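DUF4442 domain-containing protein (PDB 1YOC) is of unknown function but belongs to the PaaI-thioesterase-like hotdog-fold proteins and may act on acyl thioesters as a dimer. Local coordinates at the interface of chains A and B. Sequence-based numbering; all coordinates share one arbitrary frame. Chains: chain A/B, hypothetical protein PA1835.

The interface of chains A and B. Residues chain A 29, 67-68, 71, 93; chain B 62-64.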
loop_
_atom_site.group_PDB
_atom_site.type_symbol
_atom_site.label_atom_id
_atom_site.label_comp_id
_atom_site.label_asym_id
_atom_site.label_seq_id
_atom_site.Cartn_x
_atom_site.Cartn_y
_atom_site.Cartn_z
ATOM N N PHE A 29 5.046 3.684 -8.160
ATOM C CA PHE A 29 6.166 2.856 -7.647
ATOM C C PHE A 29 7.430 3.694 -7.432
ATOM O O PHE A 29 8.284 3.374 -6.589
ATOM C CB PHE A 29 6.510 1.718 -8.598
ATOM C CG PHE A 29 5.476 0.607 -8.660
ATOM C CD1 PHE A 29 4.970 0.039 -7.502
ATOM C CD2 PHE A 29 5.069 0.089 -9.887
ATOM C CE1 PHE A 29 4.076 -1.042 -7.567
ATOM C CE2 PHE A 29 4.171 -0.992 -9.964
ATOM C CZ PHE A 29 3.675 -1.564 -8.793
ATOM N N CYS A 67 3.925 -2.349 1.280
ATOM C CA CYS A 67 2.899 -2.917 0.408
ATOM C C CYS A 67 3.213 -2.571 -1.077
ATOM O O CYS A 67 2.915 -3.368 -1.982
ATOM C CB CYS A 67 1.509 -2.334 0.748
ATOM S SG CYS A 67 0.776 -2.823 2.315
ATOM N N ASN A 68 3.737 -1.373 -1.302
ATOM C CA ASN A 68 4.061 -0.914 -2.658
ATOM C C ASN A 68 5.144 -1.825 -3.234
ATOM O O ASN A 68 5.060 -2.218 -4.396
ATOM C CB ASN A 68 4.567 0.532 -2.600
ATOM C CG ASN A 68 4.201 1.377 -3.872
ATOM O OD1 ASN A 68 4.594 2.548 -3.981
ATOM N ND2 ASN A 68 3.435 0.809 -4.771
ATOM N N GLU A 71 3.579 -5.174 -4.155
ATOM C CA GLU A 71 2.798 -5.082 -5.385
ATOM C C GLU A 71 3.738 -5.117 -6.615
ATOM O O GLU A 71 3.464 -5.817 -7.616
ATOM C CB GLU A 71 2.019 -3.758 -5.365
ATOM C CG GLU A 71 1.306 -3.459 -6.655
ATOM C CD GLU A 71 -0.133 -4.004 -6.699
ATOM O OE1 GLU A 71 -0.442 -5.043 -6.089
ATOM O OE2 GLU A 71 -0.957 -3.376 -7.393
ATOM N N MET A 93 -5.699 -8.208 -1.948
ATOM C CA MET A 93 -4.477 -8.541 -1.235
ATOM C C MET A 93 -4.706 -8.599 0.262
ATOM O O MET A 93 -5.511 -7.838 0.799
ATOM C CB MET A 93 -3.439 -7.455 -1.553
ATOM C CG MET A 93 -2.202 -7.428 -0.661
ATOM S SD MET A 93 -1.045 -6.078 -1.143
ATOM C CE MET A 93 -1.825 -4.526 -0.547
ATOM N N HIS B 62 -3.238 4.343 -8.618
ATOM C CA HIS B 62 -2.574 3.115 -8.208
ATOM C C HIS B 62 -3.208 2.463 -6.999
ATOM O O HIS B 62 -3.552 3.137 -6.032
ATOM C CB HIS B 62 -1.114 3.448 -7.923
ATOM C CG HIS B 62 -0.229 2.258 -7.842
ATOM N ND1 HIS B 62 0.748 1.985 -8.783
ATOM C CD2 HIS B 62 -0.059 1.362 -6.842
ATOM C CE1 HIS B 62 1.503 0.988 -8.349
ATOM N NE2 HIS B 62 1.035 0.595 -7.172
ATOM N N ALA B 63 -3.350 1.148 -7.097
ATOM C CA ALA B 63 -3.928 0.338 -6.012
ATOM C C ALA B 63 -3.297 0.664 -4.651
ATOM O O ALA B 63 -4.008 0.722 -3.614
ATOM C CB ALA B 63 -3.703 -1.178 -6.316
ATOM N N ILE B 64 -1.983 0.852 -4.637
ATOM C CA ILE B 64 -1.308 1.083 -3.362
ATOM C C ILE B 64 -1.502 2.520 -2.868
ATOM O O ILE B 64 -1.409 2.769 -1.667
ATOM C CB ILE B 64 0.178 0.608 -3.437
ATOM C CG1 ILE B 64 0.204 -0.865 -3.930
ATOM C CG2 ILE B 64 0.848 0.665 -2.034
ATOM C CD1 ILE B 64 -0.565 -1.891 -2.946
#
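B:His62 points the CE1 corner of its imidazole at one face of the A:Phe29 phenyl ring, an edge-to-face pair in which the two planes stand 87° apart. The protein resembles the PaaI thioesterases of the hotdog fold, and this patch lies where the start of helix 63-81 of one subunit meets the same helix of the other, probably in the biological dimer. CE1 of B:His62 lies 3.4 Å from CE1 of A:Phe29, over the face, offset from the centre toward the CE1-CZ side. The flat phenyl offers a face to the polarised C-H of the histidine; with CG anti to the backbone N (chi1 -165°), the imidazole reaches out from the loop just before the helix.

Apolar packing is carried by B:Ile64, whose branches divide the work. CG2 lies against the backbone of A:Asn68, 3.6 Å from its CA, while CG1 meets A:Glu71 CB at 3.7 Å. CD1 ends 3.8 Å from the methyl CE of A:Met93, whose flexible thioether crosses it at about a right angle. Beta-branching gives B:Ile64 the breadth to touch A:Asn68 and A:Glu71, about one turn apart.

Polar side chains border this packing. The short A:Asn68 side chain sets its amide beside B:Ile64 CB and B:His62, with ND2 3.4 Å from NE2, a close approach rather than a hydrogen bond. A:Glu71 packs its aliphatic stem and bends at chi2 (91°), placing OE2 3.7 Å from the small methyl CB of B:Ala63. OE2 lies 4.4 Å from B:His62 NE2, not in contact. PaaI-type thioesterases often carry a catalytic acid hereabouts, so such a role is possible, though the structure alone does not show it.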